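Local coordinates for uncharacterized protein (Vanderwaltozyma polyspora, PDB 5THE) that is the C-terminal lobe of a budding-yeast Argonaute, whose Piwi domain has an RNase H-like fold, and probably binds RNA, at residues F44-K49 with T53-S58; I326-N331 with P371-G376; E364-F369 with N377-P382; Q400-N405 with E410-S415; E511-Q516 with K531-P536. All blocks are in the same frame, centred on the assembly; numbering follows the deposited sequence.

From the N terminus, interaction 1 comes first and closes a short turn in the loop between strands 43-44 and 77-85. Interactions 2 and 3 follow and cross along the chain: 326-331 meets 371-376, and 364-369 meets 377-382. Both use helix 351-373, so they tie its C-terminal part to helix 320-329 and to the loop leading into strand 383-389. Interaction 4 closes the hairpin of strands 402-404 and 410-415. It touches interaction 1 through Lys-49 with Ala-412 and Asp-48 with Asn-405, so N-terminal and Piwi parts join there. Interaction 5 closes last, joining helix 490-515 to helix 531-534 on the opposite side of the chain's centre from interactions 1 and 4.

Interaction 1 (F44-K49 with T53-S58)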
# COMPACT_ATOMS: atom_id res chain seq x y z
N PHE A 44 -20.85 -2.88 1.62
CA PHE A 44 -21.08 -3.34 0.26
C PHE A 44 -20.61 -4.79 0.17
O PHE A 44 -19.41 -5.06 0.27
CB PHE A 44 -20.36 -2.47 -0.76
CG PHE A 44 -20.41 -3.04 -2.14
CD1 PHE A 44 -21.62 -3.51 -2.66
CD2 PHE A 44 -19.27 -3.12 -2.92
CE1 PHE A 44 -21.68 -4.05 -3.93
CE2 PHE A 44 -19.33 -3.67 -4.20
CZ PHE A 44 -20.54 -4.13 -4.71
N GLU A 45 -21.54 -5.70 -0.02
CA GLU A 45 -21.21 -7.10 -0.28
C GLU A 45 -21.68 -7.43 -1.69
O GLU A 45 -22.88 -7.42 -1.97
CB GLU A 45 -21.86 -8.04 0.73
CG GLU A 45 -21.42 -9.47 0.48
CD GLU A 45 -22.02 -10.46 1.45
OE1 GLU A 45 -23.02 -10.10 2.10
OE2 GLU A 45 -21.49 -11.60 1.56
N TYR A 46 -20.73 -7.71 -2.58
CA TYR A 46 -21.08 -8.20 -3.90
C TYR A 46 -21.77 -9.55 -3.78
O TYR A 46 -21.25 -10.46 -3.13
CB TYR A 46 -19.85 -8.35 -4.80
CG TYR A 46 -20.25 -8.92 -6.16
CD1 TYR A 46 -20.75 -8.09 -7.15
CD2 TYR A 46 -20.17 -10.28 -6.42
CE1 TYR A 46 -21.13 -8.59 -8.38
CE2 TYR A 46 -20.56 -10.80 -7.64
CZ TYR A 46 -21.04 -9.95 -8.61
OH TYR A 46 -21.42 -10.46 -9.83
N LYS A 47 -22.93 -9.69 -4.42
CA LYS A 47 -23.66 -10.94 -4.45
C LYS A 47 -23.86 -11.36 -5.90
O LYS A 47 -24.21 -10.55 -6.76
CB LYS A 47 -25.01 -10.82 -3.72
CG LYS A 47 -24.84 -10.58 -2.23
CD LYS A 47 -26.14 -10.70 -1.46
CE LYS A 47 -25.92 -10.48 0.03
NZ LYS A 47 -27.21 -10.46 0.76
N ASP A 48 -23.60 -12.64 -6.16
CA ASP A 48 -23.63 -13.18 -7.51
C ASP A 48 -24.98 -12.93 -8.19
O ASP A 48 -26.04 -13.05 -7.58
CB ASP A 48 -23.38 -14.69 -7.47
CG ASP A 48 -21.94 -15.06 -7.22
OD1 ASP A 48 -21.02 -14.24 -7.46
OD2 ASP A 48 -21.73 -16.21 -6.80
N LYS A 49 -24.91 -12.59 -9.48
CA LYS A 49 -26.07 -12.57 -10.36
C LYS A 49 -25.67 -13.07 -11.73
O LYS A 49 -24.48 -13.19 -12.06
CB LYS A 49 -26.70 -11.16 -10.48
CG LYS A 49 -27.33 -10.69 -9.16
CD LYS A 49 -28.13 -9.39 -9.31
CE LYS A 49 -28.71 -8.97 -7.96
NZ LYS A 49 -29.79 -7.94 -8.04
N THR A 53 -26.36 -7.93 -17.25
CA THR A 53 -26.75 -6.58 -16.86
C THR A 53 -25.58 -5.80 -16.26
O THR A 53 -25.80 -4.76 -15.63
CB THR A 53 -27.91 -6.60 -15.87
OG1 THR A 53 -27.48 -7.22 -14.65
CG2 THR A 53 -29.07 -7.39 -16.44
N LYS A 54 -24.36 -6.29 -16.45
CA LYS A 54 -23.14 -5.68 -15.92
C LYS A 54 -23.13 -5.61 -14.40
O LYS A 54 -22.36 -4.84 -13.81
CB LYS A 54 -22.90 -4.28 -16.52
CG LYS A 54 -22.56 -4.28 -18.03
CD LYS A 54 -22.33 -2.85 -18.51
CE LYS A 54 -22.13 -2.76 -20.01
NZ LYS A 54 -20.83 -3.32 -20.44
N HIS A 55 -23.98 -6.40 -13.74
CA HIS A 55 -23.88 -6.50 -12.28
C HIS A 55 -22.47 -6.88 -11.87
O HIS A 55 -21.95 -6.37 -10.88
CB HIS A 55 -24.90 -7.52 -11.77
CG HIS A 55 -24.89 -7.69 -10.28
ND1 HIS A 55 -25.37 -6.74 -9.41
CD2 HIS A 55 -24.46 -8.72 -9.51
CE1 HIS A 55 -25.24 -7.17 -8.17
NE2 HIS A 55 -24.68 -8.37 -8.20
N GLU A 56 -21.81 -7.73 -12.67
CA GLU A 56 -20.50 -8.26 -12.29
C GLU A 56 -19.43 -7.17 -12.21
O GLU A 56 -18.45 -7.33 -11.48
CB GLU A 56 -20.07 -9.33 -13.30
CG GLU A 56 -19.80 -8.79 -14.70
CD GLU A 56 -21.05 -8.53 -15.50
OE1 GLU A 56 -22.16 -8.84 -15.01
OE2 GLU A 56 -20.92 -8.01 -16.64
N GLU A 57 -19.60 -6.06 -12.93
CA GLU A 57 -18.54 -5.05 -12.93
C GLU A 57 -18.43 -4.33 -11.60
O GLU A 57 -17.49 -3.56 -11.41
CB GLU A 57 -18.76 -4.05 -14.05
CG GLU A 57 -18.95 -4.74 -15.39
CD GLU A 57 -18.88 -3.79 -16.56
OE1 GLU A 57 -18.88 -4.27 -17.71
OE2 GLU A 57 -18.83 -2.57 -16.34
N SER A 58 -19.34 -4.60 -10.68
CA SER A 58 -19.32 -3.99 -9.36
C SER A 58 -18.55 -4.82 -8.35
O SER A 58 -18.26 -4.31 -7.26
CB SER A 58 -20.75 -3.74 -8.87
OG SER A 58 -21.38 -4.93 -8.44
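His-55 puts its imidazole between Tyr-46 and Lys-49 and donates from NE2 to Lys-47 O at 2.7 Å. The oxygen lies near the ring plane, and the bond bends to 147° at the hydrogen. A chi1 of -180° swings the His-55 ring away from its own N and across to 44-49. Lys-49 CD sits over the centre of one face, 3.6 Å from the centroid, a CH-pi contact from an extended chain. The Tyr-46 ring is nearly parallel to the imidazole but slid aside, with centroids 4.9 Å apart. The Tyr-46 ring edge faces His-55 O and Ser-58 OG, which bond to each other at 2.9 Å. Phe-44 turns its edge to Ser-58 O, with CE2 at 3.3 Å. A leucine in place of His-55 would probably leave Lys-47 O without this donor and Lys-49 without the flat ring under its chain. The contact folds the loop after strand 43-44 back on its own 3-10 turn, 55-58; it also bonds to strand 410-415 through Lys-49 and Ala-412.

Interaction 2 (I326-N331 with P371-G376)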
# COMPACT_ATOMS: atom_id res chain seq x y z
N ILE A 326 4.38 -0.42 17.59
CA ILE A 326 3.12 0.18 17.18
C ILE A 326 1.98 -0.78 17.44
O ILE A 326 0.92 -0.39 17.96
CB ILE A 326 3.18 0.61 15.70
CG1 ILE A 326 4.31 1.62 15.51
CG2 ILE A 326 1.84 1.21 15.29
CD1 ILE A 326 4.58 1.99 14.05
N TYR A 327 2.17 -2.05 17.09
CA TYR A 327 1.13 -3.04 17.37
C TYR A 327 0.78 -3.03 18.85
O TYR A 327 -0.40 -3.04 19.23
CB TYR A 327 1.61 -4.43 16.96
CG TYR A 327 0.59 -5.53 17.23
CD1 TYR A 327 0.41 -6.04 18.52
CD2 TYR A 327 -0.18 -6.05 16.20
CE1 TYR A 327 -0.51 -7.05 18.77
CE2 TYR A 327 -1.11 -7.05 16.44
CZ TYR A 327 -1.27 -7.55 17.72
OH TYR A 327 -2.18 -8.54 17.94
N GLN A 328 1.81 -3.02 19.70
CA GLN A 328 1.59 -3.11 21.14
C GLN A 328 0.78 -1.93 21.66
O GLN A 328 -0.08 -2.11 22.54
CB GLN A 328 2.94 -3.20 21.85
CG GLN A 328 2.81 -3.18 23.37
CD GLN A 328 4.14 -3.39 24.03
OE1 GLN A 328 5.13 -2.75 23.67
NE2 GLN A 328 4.20 -4.34 24.95
N LYS A 329 1.04 -0.72 21.15
CA LYS A 329 0.30 0.46 21.61
C LYS A 329 -1.18 0.35 21.31
O LYS A 329 -2.01 0.89 22.05
CB LYS A 329 0.86 1.73 20.97
CG LYS A 329 2.32 2.03 21.29
CD LYS A 329 2.71 3.41 20.76
CE LYS A 329 4.18 3.47 20.33
NZ LYS A 329 5.13 3.30 21.47
N HIS A 330 -1.55 -0.37 20.25
CA HIS A 330 -2.95 -0.49 19.85
C HIS A 330 -3.62 -1.75 20.37
O HIS A 330 -4.80 -1.97 20.08
CB HIS A 330 -3.06 -0.42 18.32
CG HIS A 330 -2.82 0.95 17.77
ND1 HIS A 330 -1.55 1.43 17.49
CD2 HIS A 330 -3.67 1.96 17.50
CE1 HIS A 330 -1.65 2.67 17.04
NE2 HIS A 330 -2.92 3.02 17.04
N ASN A 331 -2.92 -2.59 21.12
CA ASN A 331 -3.49 -3.83 21.64
C ASN A 331 -3.18 -3.99 23.13
O ASN A 331 -2.84 -5.08 23.61
CB ASN A 331 -3.02 -5.02 20.80
CG ASN A 331 -3.52 -4.94 19.36
OD1 ASN A 331 -4.64 -5.37 19.07
ND2 ASN A 331 -2.71 -4.38 18.46
N PRO A 371 11.01 -9.52 24.33
CA PRO A 371 11.28 -9.36 25.77
C PRO A 371 11.57 -7.94 26.18
O PRO A 371 11.24 -7.56 27.31
CB PRO A 371 12.49 -10.27 26.00
CG PRO A 371 12.37 -11.30 24.92
CD PRO A 371 11.88 -10.54 23.72
N GLN A 372 12.17 -7.12 25.30
CA GLN A 372 12.37 -5.71 25.61
C GLN A 372 11.04 -4.99 25.79
O GLN A 372 10.96 -4.00 26.52
CB GLN A 372 13.20 -5.04 24.53
CG GLN A 372 14.56 -5.68 24.27
CD GLN A 372 15.26 -5.08 23.05
OE1 GLN A 372 14.70 -4.25 22.34
NE2 GLN A 372 16.49 -5.51 22.81
N LEU A 373 9.98 -5.47 25.13
CA LEU A 373 8.70 -4.77 25.13
C LEU A 373 7.64 -5.39 26.04
O LEU A 373 6.74 -4.67 26.47
CB LEU A 373 8.13 -4.72 23.70
CG LEU A 373 8.98 -4.09 22.60
CD1 LEU A 373 8.33 -4.32 21.24
CD2 LEU A 373 9.13 -2.60 22.87
N ASN A 374 7.70 -6.70 26.32
CA ASN A 374 6.62 -7.37 27.05
C ASN A 374 6.95 -7.57 28.53
O ASN A 374 6.28 -8.35 29.22
CB ASN A 374 6.29 -8.72 26.39
CG ASN A 374 7.47 -9.70 26.42
OD1 ASN A 374 8.44 -9.50 27.15
ND2 ASN A 374 7.39 -10.76 25.62
N GLY A 375 7.99 -6.90 29.03
CA GLY A 375 8.40 -7.04 30.41
C GLY A 375 9.38 -8.16 30.67
O GLY A 375 9.56 -8.54 31.84
N GLY A 376 9.99 -8.72 29.63
CA GLY A 376 11.04 -9.71 29.76
C GLY A 376 10.61 -11.16 29.57
O GLY A 376 11.23 -12.05 30.15
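Leu-373 meets Gln-328 through both its backbone and its side chain. Ahead of it, Pro-371 begins the last turn of helix 351-373, which is kinked where the proline nitrogen lacks a bond to the turn before. Leu-373 O then accepts from Gln-328 NE2 at 3.0 Å. The bond is nearly straight, 168° at the hydrogen. The acceptor lies in the plane of the glutamine amide, but the donor stands well above the carbonyl plane. Gln-328 gets there with an extended chain that sets out at a chi1 of 175°. Its OE1 rests 3.6 Å from Leu-373 CB. The same NE2 also bonds to Gly-333 O, so two carbonyls hold the amide. Asn-374 is the first to depart from helical phi/psi, and its CA comes 4.4 Å from Gln-328 NE2. Its OD1 turns back into its own loop, accepting from Asn-377 N and, weakly, from Gly-376 N. Gly-375 and Gly-376 have backbone angles that call for glycine. The contact lies at the surface, where the ends of helices 320-329 and 351-373 meet; Leu-373 also packs on Leu-324 and Lys-325, while Tyr-327 leans on Leu-264 of strand 264-274.

Interaction 3 (E364-F369 with N377-P382); sequences ESVRKF and NKYDPP
The Tyr-379 ring turns its edge to the helix, with CD2 3.3 Å from Val-366 O, which lies near the ring plane. One face is covered from within its own segment: Pro-381 CD sits 3.5 Å above the centre. CE2 of Tyr-379 also touches Val-366 CB at 3.8 Å. The tyrosine's chi1 of -175° turns CD2 and CE2 toward Val-366. Val-366 CG2 reaches past the ring to Pro-381 CD at 3.7 Å. Its CB and one methyl therefore meet two different rings. On the backbone side, Arg-367 CA makes a CA-H...O contact with Tyr-379 O at 3.4 Å. A water joins the segments as well, accepting from Tyr-379 N at 2.7 Å and donating to Arg-367 O at 2.9 Å. The phenol OH is hydrogen-bonded to Pro-336 O. Direct contact is thus apolar or C-H...O in kind. The water serves the backbone polar groups, and the tyrosine ring stays buried with its hydroxyl paired elsewhere.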
# COMPACT_ATOMS: atom_id res chain seq x y z
N GLU A 364 14.44 -14.36 14.74
CA GLU A 364 15.52 -14.08 15.68
C GLU A 364 15.44 -12.66 16.20
O GLU A 364 15.71 -12.42 17.39
CB GLU A 364 16.86 -14.38 15.01
CG GLU A 364 16.99 -15.88 14.74
CD GLU A 364 18.34 -16.32 14.25
OE1 GLU A 364 19.11 -15.48 13.72
OE2 GLU A 364 18.62 -17.54 14.38
N SER A 365 15.04 -11.71 15.35
CA SER A 365 14.90 -10.33 15.82
C SER A 365 13.76 -10.21 16.83
O SER A 365 13.92 -9.55 17.87
CB SER A 365 14.67 -9.38 14.65
OG SER A 365 15.79 -9.41 13.77
N VAL A 366 12.61 -10.83 16.57
CA VAL A 366 11.53 -10.69 17.54
C VAL A 366 11.84 -11.49 18.80
O VAL A 366 11.35 -11.16 19.89
CB VAL A 366 10.15 -11.09 16.96
CG1 VAL A 366 9.86 -10.33 15.66
CG2 VAL A 366 10.06 -12.59 16.76
N ARG A 367 12.67 -12.54 18.69
CA ARG A 367 13.12 -13.22 19.89
C ARG A 367 13.83 -12.24 20.82
O ARG A 367 13.71 -12.34 22.05
CB ARG A 367 14.02 -14.39 19.54
CG ARG A 367 14.58 -15.12 20.77
CD ARG A 367 15.45 -16.31 20.38
NE ARG A 367 16.15 -16.87 21.53
CZ ARG A 367 17.41 -16.59 21.85
NH1 ARG A 367 18.11 -15.74 21.12
NH2 ARG A 367 17.97 -17.16 22.91
N LYS A 368 14.55 -11.28 20.25
CA LYS A 368 15.27 -10.27 21.01
C LYS A 368 14.36 -9.10 21.39
O LYS A 368 14.36 -8.67 22.54
CB LYS A 368 16.47 -9.77 20.21
CG LYS A 368 17.25 -8.66 20.92
CD LYS A 368 18.15 -7.88 19.97
CE LYS A 368 18.82 -6.70 20.67
NZ LYS A 368 19.80 -7.12 21.73
N PHE A 369 13.59 -8.58 20.43
CA PHE A 369 12.80 -7.37 20.68
C PHE A 369 11.64 -7.61 21.64
O PHE A 369 11.34 -6.77 22.49
CB PHE A 369 12.25 -6.82 19.35
CG PHE A 369 13.30 -6.32 18.40
CD1 PHE A 369 14.44 -5.67 18.88
CD2 PHE A 369 13.15 -6.49 17.03
CE1 PHE A 369 15.41 -5.20 18.00
CE2 PHE A 369 14.12 -6.03 16.15
CZ PHE A 369 15.26 -5.38 16.64
N ASN A 377 9.58 -11.42 28.78
CA ASN A 377 9.12 -12.78 28.55
C ASN A 377 9.58 -13.26 27.18
O ASN A 377 9.70 -12.47 26.23
CB ASN A 377 7.60 -12.87 28.66
CG ASN A 377 7.08 -12.36 30.00
OD1 ASN A 377 7.69 -12.58 31.04
ND2 ASN A 377 5.94 -11.67 29.97
N LYS A 378 9.83 -14.57 27.10
CA LYS A 378 10.16 -15.22 25.84
C LYS A 378 9.11 -14.89 24.79
O LYS A 378 7.91 -14.86 25.08
CB LYS A 378 10.23 -16.73 26.05
CG LYS A 378 10.79 -17.50 24.88
CD LYS A 378 10.80 -18.98 25.18
CE LYS A 378 11.62 -19.75 24.16
NZ LYS A 378 11.67 -21.19 24.52
N TYR A 379 9.55 -14.62 23.57
CA TYR A 379 8.64 -14.23 22.50
C TYR A 379 9.04 -14.94 21.21
O TYR A 379 10.09 -14.64 20.63
CB TYR A 379 8.64 -12.71 22.30
CG TYR A 379 7.64 -12.25 21.29
CD1 TYR A 379 6.29 -12.50 21.46
CD2 TYR A 379 8.04 -11.53 20.16
CE1 TYR A 379 5.36 -12.08 20.53
CE2 TYR A 379 7.12 -11.09 19.23
CZ TYR A 379 5.77 -11.37 19.42
OH TYR A 379 4.85 -10.95 18.49
N ASP A 380 8.20 -15.87 20.77
CA ASP A 380 8.48 -16.69 19.59
C ASP A 380 7.18 -16.92 18.82
O ASP A 380 6.66 -18.04 18.78
CB ASP A 380 9.13 -18.01 20.02
CG ASP A 380 9.48 -18.90 18.84
OD1 ASP A 380 9.70 -18.38 17.73
OD2 ASP A 380 9.51 -20.14 19.04
N PRO A 381 6.64 -15.89 18.18
CA PRO A 381 5.34 -16.04 17.49
C PRO A 381 5.51 -16.81 16.18
O PRO A 381 6.49 -16.61 15.45
CB PRO A 381 4.90 -14.59 17.23
CG PRO A 381 6.20 -13.81 17.16
CD PRO A 381 7.17 -14.51 18.09
N PRO A 382 4.56 -17.67 15.83
CA PRO A 382 4.65 -18.40 14.55
C PRO A 382 4.49 -17.48 13.35
O PRO A 382 3.65 -16.57 13.33
CB PRO A 382 3.51 -19.42 14.64
CG PRO A 382 2.52 -18.82 15.63
CD PRO A 382 3.36 -18.05 16.61
O HOH W 1 12.29 -14.51 23.41

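Interaction 4 (Q400-N405 with E410-S415); sequences QENAKN and EVAVQS
Gln-414 NE2 donates to Gln-400 O at 2.7 Å, almost straight at 176°. The donor stands above the carbonyl plane, while the oxygen lies in the amide plane of Gln-414. Beside it, Val-413 N bonds to Glu-401 O at 2.9 Å. Ala-403 and Val-411 form an antiparallel hydrogen-bonded pair: Ala-403 N gives to Val-411 O at 3.0 Å, and Val-411 N returns a bond to Ala-403 O at 2.9 Å. A salt bridge joins Lys-404 NZ to Glu-410 OE2 at 3.6 Å. The glutamate bends at chi2 (-85°), which brings its carboxylate alongside Lys-404 CG. On the other face, Ala-403 CB packs against Val-413 CG1 at 3.6 Å. Val-413 CG2 lies close to the carbonyl oxygens of Gln-400 and Glu-401. Asn-405 ND2 touches Val-411 CG2 at 3.6 Å, but its polar partner is Asp-48 OD2; its OD1 takes bonds from Lys-407 N and Glu-409 N within the connecting turn. Asn-402 OD1 accepts a hydrogen bond from Tyr-51 N. The segments form a beta hairpin, with strand 410-415 between 402-404 and 418-419. Ala-403 and Val-413 lean on strand 16-22, while the loop after strand 43-44 bonds to 410-415 through Lys-49 and Ala-412.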
# COMPACT_ATOMS: atom_id res chain seq x y z
N GLN A 400 -16.83 -18.91 -20.36
CA GLN A 400 -18.28 -18.88 -20.25
C GLN A 400 -18.68 -17.53 -19.70
O GLN A 400 -17.87 -16.82 -19.10
CB GLN A 400 -18.79 -19.97 -19.31
CG GLN A 400 -18.25 -21.31 -19.61
CD GLN A 400 -18.48 -22.30 -18.51
OE1 GLN A 400 -17.74 -23.27 -18.40
NE2 GLN A 400 -19.52 -22.08 -17.69
N GLU A 401 -19.94 -17.18 -19.90
CA GLU A 401 -20.47 -15.99 -19.26
C GLU A 401 -20.98 -16.30 -17.86
O GLU A 401 -20.70 -15.53 -16.93
CB GLU A 401 -21.57 -15.37 -20.12
CG GLU A 401 -21.03 -14.71 -21.39
CD GLU A 401 -22.12 -14.04 -22.23
OE1 GLU A 401 -23.31 -14.34 -22.00
OE2 GLU A 401 -21.78 -13.23 -23.12
N ASN A 402 -21.67 -17.43 -17.69
CA ASN A 402 -22.21 -17.89 -16.42
C ASN A 402 -21.68 -19.28 -16.10
O ASN A 402 -21.30 -20.04 -17.00
CB ASN A 402 -23.76 -17.96 -16.40
CG ASN A 402 -24.41 -16.60 -16.58
OD1 ASN A 402 -24.30 -15.73 -15.72
ND2 ASN A 402 -25.09 -16.42 -17.71
N ALA A 403 -21.66 -19.59 -14.81
CA ALA A 403 -21.48 -20.95 -14.33
C ALA A 403 -22.32 -21.07 -13.06
O ALA A 403 -22.79 -20.07 -12.51
CB ALA A 403 -20.01 -21.27 -14.05
N LYS A 404 -22.51 -22.31 -12.60
CA LYS A 404 -23.25 -22.53 -11.36
C LYS A 404 -22.36 -22.28 -10.16
O LYS A 404 -21.27 -22.86 -10.05
CB LYS A 404 -23.83 -23.94 -11.30
CG LYS A 404 -24.97 -24.14 -12.29
CD LYS A 404 -25.71 -25.46 -12.07
CE LYS A 404 -27.00 -25.48 -12.88
NZ LYS A 404 -27.85 -24.29 -12.58
N ASN A 405 -22.83 -21.41 -9.26
CA ASN A 405 -22.13 -21.10 -8.03
C ASN A 405 -22.48 -22.12 -6.94
O ASN A 405 -23.18 -23.11 -7.18
CB ASN A 405 -22.40 -19.65 -7.61
CG ASN A 405 -23.81 -19.41 -7.11
OD1 ASN A 405 -24.62 -20.34 -6.98
ND2 ASN A 405 -24.11 -18.15 -6.79
N GLU A 410 -27.04 -19.88 -11.68
CA GLU A 410 -26.26 -19.54 -12.87
C GLU A 410 -25.89 -18.06 -12.81
O GLU A 410 -26.76 -17.19 -12.77
CB GLU A 410 -27.03 -19.85 -14.15
CG GLU A 410 -27.21 -21.34 -14.41
CD GLU A 410 -26.03 -21.98 -15.14
OE1 GLU A 410 -25.00 -21.30 -15.36
OE2 GLU A 410 -26.12 -23.17 -15.49
N VAL A 411 -24.59 -17.78 -12.82
CA VAL A 411 -24.07 -16.56 -12.22
C VAL A 411 -22.86 -16.11 -13.02
O VAL A 411 -22.12 -16.94 -13.57
CB VAL A 411 -23.81 -16.92 -10.74
CG1 VAL A 411 -22.46 -16.55 -10.28
CG2 VAL A 411 -24.98 -16.45 -9.86
N ALA A 412 -22.66 -14.79 -13.13
CA ALA A 412 -21.55 -14.26 -13.93
C ALA A 412 -20.21 -14.77 -13.42
O ALA A 412 -19.91 -14.71 -12.22
CB ALA A 412 -21.53 -12.74 -13.92
N VAL A 413 -19.39 -15.30 -14.33
CA VAL A 413 -18.04 -15.72 -14.02
C VAL A 413 -17.01 -14.95 -14.84
O VAL A 413 -15.84 -15.32 -14.86
CB VAL A 413 -17.87 -17.24 -14.21
CG1 VAL A 413 -18.74 -17.98 -13.20
CG2 VAL A 413 -18.22 -17.67 -15.67
N GLN A 414 -17.42 -13.89 -15.52
CA GLN A 414 -16.46 -12.99 -16.14
C GLN A 414 -16.97 -11.56 -16.01
O GLN A 414 -18.16 -11.33 -15.82
CB GLN A 414 -16.22 -13.33 -17.61
CG GLN A 414 -17.48 -13.39 -18.45
CD GLN A 414 -17.17 -13.45 -19.94
OE1 GLN A 414 -16.84 -12.43 -20.54
NE2 GLN A 414 -17.24 -14.64 -20.53
N SER A 415 -16.04 -10.61 -16.12
CA SER A 415 -16.36 -9.19 -16.01
C SER A 415 -15.39 -8.39 -16.86
O SER A 415 -14.17 -8.61 -16.81
CB SER A 415 -16.28 -8.72 -14.56
OG SER A 415 -16.68 -7.36 -14.47

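Interaction 5 (E511-Q516 with K531-P536)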
# COMPACT_ATOMS: atom_id res chain seq x y z
N GLU A 511 22.64 13.90 -5.51
CA GLU A 511 23.62 14.75 -6.18
C GLU A 511 24.62 15.30 -5.17
O GLU A 511 25.84 15.20 -5.35
CB GLU A 511 22.92 15.87 -6.95
CG GLU A 511 21.81 16.62 -6.18
CD GLU A 511 20.42 15.98 -6.29
OE1 GLU A 511 19.45 16.72 -6.55
OE2 GLU A 511 20.31 14.75 -6.10
N LEU A 512 24.11 15.85 -4.06
CA LEU A 512 24.98 16.37 -3.00
C LEU A 512 25.79 15.25 -2.36
O LEU A 512 26.99 15.41 -2.10
CB LEU A 512 24.14 17.11 -1.96
CG LEU A 512 24.83 17.51 -0.66
CD1 LEU A 512 25.94 18.51 -0.94
CD2 LEU A 512 23.80 18.10 0.31
N ASN A 513 25.16 14.10 -2.10
CA ASN A 513 25.89 12.99 -1.49
C ASN A 513 27.03 12.50 -2.37
O ASN A 513 28.05 12.04 -1.85
CB ASN A 513 24.93 11.83 -1.20
CG ASN A 513 24.08 12.09 0.01
OD1 ASN A 513 24.48 12.81 0.92
ND2 ASN A 513 22.89 11.52 0.02
N MET A 514 26.88 12.56 -3.70
CA MET A 514 27.98 12.19 -4.59
C MET A 514 29.09 13.23 -4.57
O MET A 514 30.28 12.88 -4.62
CB MET A 514 27.48 12.00 -6.01
CG MET A 514 26.64 10.75 -6.19
SD MET A 514 27.47 9.20 -5.73
CE MET A 514 27.02 8.99 -3.99
N ALA A 515 28.73 14.51 -4.53
CA ALA A 515 29.73 15.56 -4.57
C ALA A 515 30.66 15.49 -3.35
O ALA A 515 31.86 15.76 -3.47
CB ALA A 515 29.06 16.92 -4.65
N GLN A 516 30.13 15.13 -2.18
CA GLN A 516 30.93 15.20 -0.97
C GLN A 516 31.31 13.83 -0.43
O GLN A 516 31.57 13.68 0.76
CB GLN A 516 30.22 16.03 0.10
CG GLN A 516 28.83 15.64 0.47
CD GLN A 516 28.19 16.70 1.35
OE1 GLN A 516 28.43 17.90 1.17
NE2 GLN A 516 27.40 16.27 2.33
N LYS A 531 25.04 4.62 5.04
CA LYS A 531 23.64 4.39 4.69
C LYS A 531 22.77 5.55 5.14
O LYS A 531 21.93 6.05 4.38
CB LYS A 531 23.13 3.10 5.32
CG LYS A 531 23.66 1.83 4.72
CD LYS A 531 23.02 0.63 5.41
CE LYS A 531 23.48 -0.68 4.82
NZ LYS A 531 22.52 -1.78 5.18
N ASN A 532 22.94 6.00 6.39
CA ASN A 532 22.08 7.03 6.95
C ASN A 532 22.29 8.38 6.30
O ASN A 532 21.45 9.26 6.50
CB ASN A 532 22.29 7.15 8.46
CG ASN A 532 21.74 5.97 9.21
OD1 ASN A 532 20.53 5.88 9.42
ND2 ASN A 532 22.61 5.05 9.60
N VAL A 533 23.39 8.58 5.59
CA VAL A 533 23.55 9.82 4.84
C VAL A 533 22.96 9.68 3.44
O VAL A 533 22.33 10.61 2.93
CB VAL A 533 25.04 10.23 4.79
CG1 VAL A 533 25.23 11.44 3.87
CG2 VAL A 533 25.55 10.55 6.20
N LEU A 534 23.14 8.52 2.80
CA LEU A 534 22.51 8.32 1.50
C LEU A 534 21.00 8.28 1.62
O LEU A 534 20.28 8.79 0.75
CB LEU A 534 23.02 7.03 0.85
CG LEU A 534 24.47 7.03 0.35
CD1 LEU A 534 24.89 5.62 -0.04
CD2 LEU A 534 24.64 8.02 -0.84
N LEU A 535 20.49 7.67 2.68
CA LEU A 535 19.06 7.47 2.85
C LEU A 535 18.73 7.74 4.31
O LEU A 535 18.59 6.80 5.11
CB LEU A 535 18.64 6.07 2.41
CG LEU A 535 17.14 5.76 2.38
CD1 LEU A 535 16.37 6.92 1.77
CD2 LEU A 535 16.92 4.49 1.59
N PRO A 536 18.60 9.01 4.69
CA PRO A 536 18.29 9.33 6.08
C PRO A 536 16.91 8.82 6.44
O PRO A 536 16.03 8.68 5.58
CB PRO A 536 18.33 10.87 6.11
CG PRO A 536 18.85 11.30 4.75
CD PRO A 536 18.53 10.19 3.82
O HOH W 2 21.24 10.01 -1.71
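Asn-513, on the last turns of helix 490-515, reaches across to Val-533 and Leu-534. Its ND2 donates a weak, bent bond to Val-533 O at 3.1 Å, with 127° at the hydrogen. The same nitrogen gives to a water at 2.8 Å, and the water lies 2.9 Å from Leu-534 O. ND2 thus meets one carbonyl weakly and a water that lies beside the next. OD1 of Asn-513 lies 3.3 Å from Val-533 CG1. The asparagine's chi1 of -76° sets CG opposite the carbonyl carbon and directs the amide to this helix end. With an alanine here, Val-533 O would probably lose its weak donor and the water one partner. The contact joins two helices, the long 490-515 and the short 531-534, across a linker that is partly not modelled. Asn-513 CB adds an apolar touch to Leu-534 CD2 at 3.8 Å. Met-514 follows. Its CB starts away from the short helix, but bends at chi2 and chi3 carry CE back to Leu-534 CD2 at 4.1 Å. Leu-534 also packs on Phe-506 of the long helix and Leu-304 of strand 300-305.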